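Local coordinates for tetracycline repressor protein class G (Acinetobacter baumannii, PDB 6RX9) that represses the tetracycline resistance gene tetA by binding its operator through an N-terminal helix-turn-helix, and loses operator affinity when tetracycline binds, at residues Leu60-Arg66 / Glu81-Phe86; Leu91-Ala97 / Val145-Gln149; Tyr140-Ser144 / Ala187-Leu192. One frame throughout, in Å; residues are numbered along the deposited sequence. Where two conformers were deposited one is given.

Contact 1. Residues Leu60-Arg66 / Glu81-Phe86; sequences LAERHTR and ENALSF
Arg63, Arg66 and Ser85 give up the most surface where the short helix 61-64 lies against helix 75-91, represented by residues 81-86. The CA atoms come closest at Arg63-Ser85 (5.0 Å) and Arg66-Asn82 (5.3 Å). With chi1 to chi3 all t, the extended Arg63 side chain lays its guanidinium flat on the Phe86 ring: CZ is 3.9 Å from the ring centroid, the planes meet at 5°, and the result is a stacked cation-pi pair. Near the plane of that guanidinium, NH1 of Arg63 donates to Asn82 OD1 (3.1 Å), and to Ser138 of helix 127-155; NE of Arg63 adds a weak bond to Asn82 OD1 (3.4 Å). Asn82 uses its other end too, ND2 donating to the main-chain O of Arg66 (3.1 Å, nearly linear). Arg66, m at chi1 and chi2, runs along Glu81, placing a guanidinium face over its CB (Arg66 NH1 to Glu81 CB 3.4 Å). Between the arginines sits Ser85, chi1 p, its OG bonded to Asn82 O (2.6 Å) within the helix and 3.6 Å from Arg63 CA. Leu60 CD2 touches the ring edge at Phe86 CE1 (3.8 Å). His64 and Asn82 probably bind tetracycline, as in a near-identical repressor. Asn82 therefore appears to combine ligand recognition with clamping of the 60-66 backbone, and the Arg63 charge is held by the amide oxygen of Asn82, Ser138 and the face of Phe86.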
loop_
_atom_site.group_PDB
_atom_site.type_symbol
_atom_site.label_atom_id
_atom_site.label_comp_id
_atom_site.label_asym_id
_atom_site.label_seq_id
_atom_site.Cartn_x
_atom_site.Cartn_y
_atom_site.Cartn_z
ATOM N N LEU A 60 0.427 -12.002 10.305
ATOM C CA LEU A 60 1.838 -11.528 10.405
ATOM C C LEU A 60 2.733 -12.567 11.101
ATOM O O LEU A 60 3.914 -12.239 11.337
ATOM C CB LEU A 60 1.863 -10.191 11.156
ATOM C CG LEU A 60 1.114 -9.042 10.479
ATOM C CD1 LEU A 60 1.314 -7.739 11.237
ATOM C CD2 LEU A 60 1.544 -8.884 9.028
ATOM N N ALA A 61 2.217 -13.769 11.393
ATOM C CA ALA A 61 2.955 -14.882 12.043
ATOM C C ALA A 61 4.263 -15.173 11.292
ATOM O O ALA A 61 5.317 -15.239 11.954
ATOM C CB ALA A 61 2.081 -16.110 12.115
ATOM N N GLU A 62 4.188 -15.344 9.967
ATOM C CA GLU A 62 5.337 -15.660 9.067
ATOM C C GLU A 62 6.427 -14.587 9.207
ATOM O O GLU A 62 7.616 -14.962 9.198
ATOM C CB GLU A 62 4.849 -15.793 7.620
ATOM C CG GLU A 62 5.946 -15.796 6.563
ATOM C CD GLU A 62 6.871 -17.002 6.557
ATOM O OE1 GLU A 62 6.641 -17.931 7.356
ATOM O OE2 GLU A 62 7.820 -17.011 5.743
ATOM N N ARG A 63 6.043 -13.311 9.331
ATOM C CA ARG A 63 6.994 -12.167 9.417
ATOM C C ARG A 63 7.742 -12.200 10.758
ATOM O O ARG A 63 8.938 -11.852 10.764
ATOM C CB ARG A 63 6.285 -10.820 9.228
ATOM C CG ARG A 63 7.234 -9.702 8.820
ATOM C CD ARG A 63 6.667 -8.298 8.925
ATOM N NE ARG A 63 7.596 -7.325 8.359
ATOM C CZ ARG A 63 7.349 -6.026 8.193
ATOM N NH1 ARG A 63 8.278 -5.246 7.666
ATOM N NH2 ARG A 63 6.187 -5.508 8.554
ATOM N N HIS A 64 7.078 -12.613 11.845
ATOM C CA HIS A 64 7.656 -12.652 13.220
ATOM C C HIS A 64 8.862 -13.602 13.276
ATOM O O HIS A 64 9.759 -13.360 14.112
ATOM C CB HIS A 64 6.598 -13.046 14.260
ATOM C CG HIS A 64 5.417 -12.133 14.308
ATOM N ND1 HIS A 64 5.532 -10.765 14.143
ATOM C CD2 HIS A 64 4.106 -12.383 14.513
ATOM C CE1 HIS A 64 4.338 -10.213 14.236
ATOM N NE2 HIS A 64 3.447 -11.185 14.462
ATOM N N THR A 65 8.884 -14.639 12.430
ATOM C CA THR A 65 9.969 -15.660 12.367
ATOM C C THR A 65 11.241 -15.037 11.769
ATOM O O THR A 65 12.334 -15.583 12.028
ATOM C CB THR A 65 9.537 -16.902 11.575
ATOM O OG1 THR A 65 9.352 -16.530 10.208
ATOM C CG2 THR A 65 8.271 -17.540 12.107
ATOM N N ARG A 66 11.104 -13.947 11.004
ATOM C CA ARG A 66 12.223 -13.244 10.315
ATOM C C ARG A 66 12.349 -11.803 10.833
ATOM O O ARG A 66 12.943 -10.970 10.116
ATOM C CB ARG A 66 11.995 -13.285 8.799
ATOM C CG ARG A 66 12.502 -14.557 8.136
ATOM C CD ARG A 66 14.010 -14.535 7.984
ATOM N NE ARG A 66 14.532 -15.751 7.377
ATOM C CZ ARG A 66 15.794 -15.927 6.990
ATOM N NH1 ARG A 66 16.684 -14.956 7.132
ATOM N NH2 ARG A 66 16.163 -17.079 6.455
ATOM N N GLU A 81 15.157 -10.700 3.491
ATOM C CA GLU A 81 14.443 -11.888 4.033
ATOM C C GLU A 81 13.218 -11.427 4.833
ATOM O O GLU A 81 12.180 -12.107 4.749
ATOM C CB GLU A 81 15.384 -12.761 4.866
ATOM C CG GLU A 81 16.419 -13.498 4.032
ATOM C CD GLU A 81 15.858 -14.464 2.998
ATOM O OE1 GLU A 81 16.595 -14.805 2.057
ATOM O OE2 GLU A 81 14.686 -14.875 3.134
ATOM N N ASN A 82 13.327 -10.312 5.562
ATOM C CA ASN A 82 12.199 -9.704 6.320
ATOM C C ASN A 82 11.103 -9.279 5.329
ATOM O O ASN A 82 9.926 -9.606 5.566
ATOM C CB ASN A 82 12.659 -8.527 7.182
ATOM C CG ASN A 82 11.548 -7.955 8.038
ATOM O OD1 ASN A 82 10.899 -6.988 7.650
ATOM N ND2 ASN A 82 11.312 -8.552 9.195
ATOM N N ALA A 83 11.479 -8.597 4.243
ATOM C CA ALA A 83 10.538 -8.113 3.203
ATOM C C ALA A 83 9.815 -9.305 2.563
ATOM O O ALA A 83 8.575 -9.238 2.426
ATOM C CB ALA A 83 11.268 -7.283 2.175
ATOM N N LEU A 84 10.553 -10.363 2.210
ATOM C CA LEU A 84 10.010 -11.559 1.504
ATOM C C LEU A 84 9.003 -12.291 2.403
ATOM O O LEU A 84 7.974 -12.766 1.883
ATOM C CB LEU A 84 11.164 -12.476 1.084
ATOM C CG LEU A 84 12.009 -11.966 -0.084
ATOM C CD1 LEU A 84 13.341 -12.695 -0.148
ATOM C CD2 LEU A 84 11.260 -12.104 -1.401
ATOM N N SER A 85 9.296 -12.376 3.706
ATOM C CA SER A 85 8.436 -13.020 4.736
ATOM C C SER A 85 7.133 -12.226 4.901
ATOM O O SER A 85 6.067 -12.863 5.024
ATOM C CB SER A 85 9.168 -13.159 6.049
ATOM O OG SER A 85 9.325 -11.899 6.685
ATOM N N PHE A 86 7.223 -10.892 4.914
ATOM C CA PHE A 86 6.056 -9.973 5.011
ATOM C C PHE A 86 5.170 -10.156 3.770
ATOM O O PHE A 86 3.942 -10.279 3.919
ATOM C CB PHE A 86 6.526 -8.527 5.207
ATOM C CG PHE A 86 5.441 -7.506 5.457
ATOM C CD1 PHE A 86 4.271 -7.840 6.127
ATOM C CD2 PHE A 86 5.611 -6.189 5.060
ATOM C CE1 PHE A 86 3.290 -6.887 6.363
ATOM C CE2 PHE A 86 4.629 -5.238 5.295
ATOM C CZ PHE A 86 3.468 -5.590 5.943
#

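Contact 2. Residues Leu91-Ala97 / Val145-Gln149; sequences LSYRDGA and VLEQQ
Leu91, in the last turn of helix 75-91, opens the contact: from a CA-CB bond pointing sideways, its m,t side chain brings CD2 to 3.7 Å from Val145 CG1. Leu91 O accepts from a water (2.7 Å) that in turn accepts from Gln149 NE2 (2.9 Å). The chain then leaves the helix, and Tyr93 to Gly96 form a type II beta turn, with Arg94 at -48/131 and Asp95 at 66/21. Tyr93 O receives a weak bond from Gln149 NE2 (3.2 Å), while the CA-CB bond of Tyr93 points away and its side chain packs on helix 6-20 and Met59. Asp95 occupies the N-cap position of helix 96-102 without a capping bond from its side chain; OD2 instead accepts from Met22 N, and OD1 takes a water (2.7 Å) that also donates weakly to Gln149 O (3.4 Å). Gly96 starts the helix where a CB would crowd Tyr93 O. Ala97, its CA 5.3 Å from that of Leu146, directs CB to Val145 CG1 and Leu146 CD2, both at 3.7 Å, and its N donates to Gln149 OE1 (2.9 Å, 170°). Residues 145-149 are a continuous part of helix 127-155, with Gln149 m,t and its CA 6.6 Å from that of Asp95. Leu146 also packs on Leu146 of the second subunit. One glutamine amide thus accepts firmly from Ala97 N in the first turn of helix 96-102 and donates to a bridging water and, weakly, to Tyr93 O, which ties the turn that packs against the DNA-binding helices to helix 127-155, which faces the second subunit.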
loop_
_atom_site.group_PDB
_atom_site.type_symbol
_atom_site.label_atom_id
_atom_site.label_comp_id
_atom_site.label_asym_id
_atom_site.label_seq_id
_atom_site.Cartn_x
_atom_site.Cartn_y
_atom_site.Cartn_z
ATOM N N LEU A 91 0.241 -12.504 1.177
ATOM C CA LEU A 91 -0.228 -13.310 0.016
ATOM C C LEU A 91 -0.854 -14.632 0.484
ATOM O O LEU A 91 -1.532 -15.265 -0.347
ATOM C CB LEU A 91 0.937 -13.583 -0.941
ATOM C CG LEU A 91 1.363 -12.419 -1.838
ATOM C CD1 LEU A 91 2.621 -12.777 -2.614
ATOM C CD2 LEU A 91 0.250 -12.020 -2.797
ATOM N N SER A 92 -0.646 -15.035 1.745
ATOM C CA SER A 92 -1.020 -16.378 2.271
ATOM C C SER A 92 -2.545 -16.534 2.351
ATOM O O SER A 92 -3.002 -17.689 2.394
ATOM C CB SER A 92 -0.366 -16.665 3.603
ATOM O OG SER A 92 -0.891 -15.844 4.633
ATOM N N TYR A 93 -3.303 -15.431 2.365
ATOM C CA TYR A 93 -4.788 -15.454 2.430
ATOM C C TYR A 93 -5.387 -14.411 1.484
ATOM O O TYR A 93 -4.811 -13.319 1.310
ATOM C CB TYR A 93 -5.261 -15.263 3.873
ATOM C CG TYR A 93 -5.029 -16.475 4.735
ATOM C CD1 TYR A 93 -5.907 -17.545 4.700
ATOM C CD2 TYR A 93 -3.909 -16.584 5.543
ATOM C CE1 TYR A 93 -5.697 -18.680 5.461
ATOM C CE2 TYR A 93 -3.686 -17.712 6.316
ATOM C CZ TYR A 93 -4.582 -18.764 6.273
ATOM O OH TYR A 93 -4.376 -19.884 7.023
ATOM N N ARG A 94 -6.530 -14.767 0.893
ATOM C CA ARG A 94 -7.378 -13.877 0.059
ATOM C C ARG A 94 -7.578 -12.546 0.796
ATOM O O ARG A 94 -7.877 -12.576 2.006
ATOM C CB ARG A 94 -8.700 -14.591 -0.240
ATOM C CG ARG A 94 -9.643 -13.827 -1.153
ATOM C CD ARG A 94 -10.796 -14.709 -1.580
ATOM N NE ARG A 94 -11.740 -13.995 -2.425
ATOM C CZ ARG A 94 -12.832 -14.529 -2.962
ATOM N NH1 ARG A 94 -13.136 -15.800 -2.748
ATOM N NH2 ARG A 94 -13.619 -13.784 -3.716
ATOM N N ASP A 95 -7.351 -11.427 0.099
ATOM C CA ASP A 95 -7.576 -10.036 0.585
ATOM C C ASP A 95 -6.621 -9.695 1.741
ATOM O O ASP A 95 -6.911 -8.734 2.474
ATOM C CB ASP A 95 -9.047 -9.830 0.965
ATOM C CG ASP A 95 -9.991 -9.981 -0.215
ATOM O OD1 ASP A 95 -9.585 -9.608 -1.334
ATOM O OD2 ASP A 95 -11.119 -10.476 -0.011
ATOM N N GLY A 96 -5.508 -10.420 1.877
ATOM C CA GLY A 96 -4.531 -10.234 2.967
ATOM C C GLY A 96 -4.066 -8.790 3.093
ATOM O O GLY A 96 -4.098 -8.256 4.215
ATOM N N ALA A 97 -3.639 -8.167 1.991
ATOM C CA ALA A 97 -3.104 -6.784 1.993
ATOM C C ALA A 97 -4.218 -5.789 2.345
ATOM O O ALA A 97 -3.938 -4.858 3.117
ATOM C CB ALA A 97 -2.448 -6.460 0.674
ATOM N N VAL A 145 1.680 -5.862 -2.844
ATOM C CA VAL A 145 0.733 -6.993 -2.611
ATOM C C VAL A 145 -0.705 -6.515 -2.865
ATOM O O VAL A 145 -1.485 -7.311 -3.428
ATOM C CB VAL A 145 0.899 -7.619 -1.215
ATOM C CG1 VAL A 145 -0.082 -8.763 -1.017
ATOM C CG2 VAL A 145 2.327 -8.101 -0.981
ATOM N N LEU A 146 -1.047 -5.276 -2.495
ATOM C CA LEU A 146 -2.381 -4.678 -2.800
ATOM C C LEU A 146 -2.655 -4.796 -4.306
ATOM O O LEU A 146 -3.756 -5.265 -4.672
ATOM C CB LEU A 146 -2.425 -3.212 -2.351
ATOM C CG LEU A 146 -2.725 -2.972 -0.872
ATOM C CD1 LEU A 146 -2.481 -1.516 -0.506
ATOM C CD2 LEU A 146 -4.155 -3.372 -0.525
ATOM N N GLU A 147 -1.687 -4.399 -5.139
ATOM C CA GLU A 147 -1.809 -4.394 -6.624
ATOM C C GLU A 147 -1.919 -5.836 -7.140
ATOM O O GLU A 147 -2.792 -6.091 -8.000
ATOM C CB GLU A 147 -0.625 -3.657 -7.253
ATOM C CG GLU A 147 -0.794 -3.391 -8.741
ATOM C CD GLU A 147 0.175 -2.372 -9.320
ATOM O OE1 GLU A 147 1.026 -2.763 -10.144
ATOM O OE2 GLU A 147 0.077 -1.184 -8.948
ATOM N N GLN A 148 -1.073 -6.740 -6.636
ATOM C CA GLN A 148 -1.035 -8.168 -7.052
ATOM C C GLN A 148 -2.381 -8.833 -6.740
ATOM O O GLN A 148 -2.910 -9.535 -7.619
ATOM C CB GLN A 148 0.104 -8.915 -6.357
ATOM C CG GLN A 148 0.213 -10.374 -6.781
ATOM C CD GLN A 148 1.534 -11.004 -6.414
ATOM O OE1 GLN A 148 2.512 -10.324 -6.113
ATOM N NE2 GLN A 148 1.573 -12.327 -6.445
ATOM N N GLN A 149 -2.915 -8.615 -5.537
ATOM C CA GLN A 149 -4.156 -9.285 -5.063
ATOM C C GLN A 149 -5.385 -8.674 -5.750
ATOM O O GLN A 149 -6.363 -9.419 -5.959
ATOM C CB GLN A 149 -4.241 -9.231 -3.538
ATOM C CG GLN A 149 -3.313 -10.238 -2.877
ATOM C CD GLN A 149 -3.477 -10.313 -1.380
ATOM O OE1 GLN A 149 -3.692 -9.309 -0.706
ATOM N NE2 GLN A 149 -3.350 -11.516 -0.846
HETATM O O HOH W 1 -2.854 -14.000 -2.290
HETATM O O HOH W 2 -7.946 -8.462 -3.157
#

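Contact 3. Residues Tyr140-Ser144 / Ala187-Leu192; sequences YVVGS and AFNFGL
Tyr140 reaches across from helix 127-155 and overlaps the backbone of helix 185-202 along one turn, from Phe188 to Leu192. Its CA-CB bond points toward the partner, and with chi1 t the OH arrives in position to donate to the main-chain O of Phe188 (2.7 Å). That same carbonyl accepts Leu192 N within the helix (3.0 Å), so it is shared by two donors. Gly191 CA lies 3.2 Å from Tyr140 OH; a CB there would clash with the hydroxyl, and the missing side chain lets the phenol come down against the helix, with Gly191 O over one ring face. Tyr140 CE2 also approaches Leu192 N (3.6 Å). The two segments are regular helix throughout and run antiparallel, their axes 11.0 Å apart at closest approach and at 157° to each other. CA atoms are nearest at Tyr140-Leu192 (7.8 Å) and Ser144-Phe188 (7.0 Å). Phe188, chi1 t, brings its ring into the gap: its plane is 27° from that of Tyr140, but with centroids 5.4 Å apart the rings barely overlap, meeting at Tyr140 CE2 and Phe188 CE1 (3.6 Å). Val141 CG2 to Phe188 CZ (4.0 Å) and Ser144 OG to Phe188 CD1 (3.6 Å) border the edge of the phenylalanine ring. Leu84 and Arg87 of helix 75-91 also pack on Phe188, and the second subunit covers the contact, with its Ala136 on Tyr140 and its Trp132 on Ala187. Such an antiparallel pair belongs to the TetR-family dimer interface, where these two helices join their counterparts from the other subunit in a four-helix bundle.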
loop_
_atom_site.group_PDB
_atom_site.type_symbol
_atom_site.label_atom_id
_atom_site.label_comp_id
_atom_site.label_asym_id
_atom_site.label_seq_id
_atom_site.Cartn_x
_atom_site.Cartn_y
_atom_site.Cartn_z
ATOM N N TYR A 140 6.661 -0.380 0.597
ATOM C CA TYR A 140 6.854 -1.011 -0.735
ATOM C C TYR A 140 6.089 -2.342 -0.797
ATOM O O TYR A 140 5.356 -2.565 -1.778
ATOM C CB TYR A 140 8.340 -1.202 -1.055
ATOM C CG TYR A 140 8.573 -2.028 -2.291
ATOM C CD1 TYR A 140 8.293 -1.519 -3.549
ATOM C CD2 TYR A 140 9.021 -3.336 -2.206
ATOM C CE1 TYR A 140 8.473 -2.281 -4.692
ATOM C CE2 TYR A 140 9.209 -4.110 -3.340
ATOM C CZ TYR A 140 8.928 -3.582 -4.588
ATOM O OH TYR A 140 9.111 -4.334 -5.712
ATOM N N VAL A 141 6.233 -3.194 0.223
ATOM C CA VAL A 141 5.620 -4.556 0.247
ATOM C C VAL A 141 4.090 -4.413 0.213
ATOM O O VAL A 141 3.453 -5.102 -0.596
ATOM C CB VAL A 141 6.088 -5.380 1.462
ATOM C CG1 VAL A 141 5.266 -6.648 1.625
ATOM C CG2 VAL A 141 7.569 -5.714 1.372
ATOM N N VAL A 142 3.527 -3.554 1.061
ATOM C CA VAL A 142 2.052 -3.341 1.149
ATOM C C VAL A 142 1.541 -2.884 -0.223
ATOM O O VAL A 142 0.585 -3.500 -0.721
ATOM C CB VAL A 142 1.681 -2.352 2.268
ATOM C CG1 VAL A 142 0.237 -1.886 2.155
ATOM C CG2 VAL A 142 1.952 -2.947 3.640
ATOM N N GLY A 143 2.159 -1.853 -0.812
ATOM C CA GLY A 143 1.775 -1.334 -2.139
ATOM C C GLY A 143 1.781 -2.432 -3.189
ATOM O O GLY A 143 0.799 -2.527 -3.957
ATOM N N SER A 144 2.841 -3.247 -3.214
ATOM C CA SER A 144 3.054 -4.339 -4.201
ATOM C C SER A 144 1.959 -5.404 -4.066
ATOM O O SER A 144 1.379 -5.797 -5.097
ATOM C CB SER A 144 4.427 -4.944 -4.057
ATOM O OG SER A 144 4.550 -6.092 -4.877
ATOM N N ALA A 187 9.425 -8.791 -10.755
ATOM C CA ALA A 187 9.078 -7.362 -10.565
ATOM C C ALA A 187 9.255 -6.981 -9.091
ATOM O O ALA A 187 9.904 -5.954 -8.814
ATOM C CB ALA A 187 7.666 -7.098 -11.035
ATOM N N PHE A 188 8.696 -7.773 -8.174
ATOM C CA PHE A 188 8.795 -7.521 -6.714
ATOM C C PHE A 188 10.272 -7.454 -6.304
ATOM O O PHE A 188 10.678 -6.477 -5.650
ATOM C CB PHE A 188 8.079 -8.595 -5.894
ATOM C CG PHE A 188 8.314 -8.419 -4.417
ATOM C CD1 PHE A 188 7.608 -7.463 -3.702
ATOM C CD2 PHE A 188 9.292 -9.150 -3.762
ATOM C CE1 PHE A 188 7.842 -7.277 -2.348
ATOM C CE2 PHE A 188 9.527 -8.957 -2.410
ATOM C CZ PHE A 188 8.802 -8.021 -1.707
ATOM N N ASN A 189 11.049 -8.469 -6.690
ATOM C CA ASN A 189 12.484 -8.605 -6.322
ATOM C C ASN A 189 13.275 -7.422 -6.895
ATOM O O ASN A 189 14.186 -6.949 -6.202
ATOM C CB ASN A 189 13.045 -9.968 -6.735
ATOM C CG ASN A 189 12.630 -11.067 -5.780
ATOM O OD1 ASN A 189 12.922 -11.001 -4.587
ATOM N ND2 ASN A 189 11.940 -12.075 -6.287
ATOM N N PHE A 190 12.917 -6.918 -8.079
ATOM C CA PHE A 190 13.625 -5.768 -8.702
ATOM C C PHE A 190 13.456 -4.517 -7.830
ATOM O O PHE A 190 14.467 -3.854 -7.552
ATOM C CB PHE A 190 13.169 -5.504 -10.137
ATOM C CG PHE A 190 13.787 -4.256 -10.711
ATOM C CD1 PHE A 190 15.098 -4.262 -11.164
ATOM C CD2 PHE A 190 13.082 -3.063 -10.741
ATOM C CE1 PHE A 190 15.675 -3.106 -11.668
ATOM C CE2 PHE A 190 13.662 -1.910 -11.245
ATOM C CZ PHE A 190 14.957 -1.935 -11.710
ATOM N N GLY A 191 12.226 -4.198 -7.413
ATOM C CA GLY A 191 11.947 -3.052 -6.525
ATOM C C GLY A 191 12.638 -3.198 -5.176
ATOM O O GLY A 191 13.175 -2.190 -4.669
ATOM N N LEU A 192 12.612 -4.404 -4.599
ATOM C CA LEU A 192 13.207 -4.701 -3.267
ATOM C C LEU A 192 14.728 -4.516 -3.334
ATOM O O LEU A 192 15.273 -3.811 -2.465
ATOM C CB LEU A 192 12.838 -6.130 -2.854
ATOM C CG LEU A 192 13.382 -6.595 -1.503
ATOM C CD1 LEU A 192 13.079 -5.586 -0.406
ATOM C CD2 LEU A 192 12.817 -7.958 -1.146
#

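In the fold
From the N terminus, the chain passes through the DNA-binding helices and helix 48-59 to residues 60-66, and contact 1 closes a short loop of 14 residues onto helix 75-91. It is complete before contact 2 begins at the end of that helix. Contacts 2 and 3 close longer loops that cross: residues 140-144 and 145-149 adjoin on helix 127-155, the first paired with helix 185-202, the second with the earlier turn at 91-97. Helix 75-91 carries contact 1 into contact 3, through Phe86 on Val141, Ala83 on Leu192 and Leu84 on Phe188. Together they connect the ligand-binding region, the turn at 91-97 that packs on the DNA-binding helices and the dimer interface.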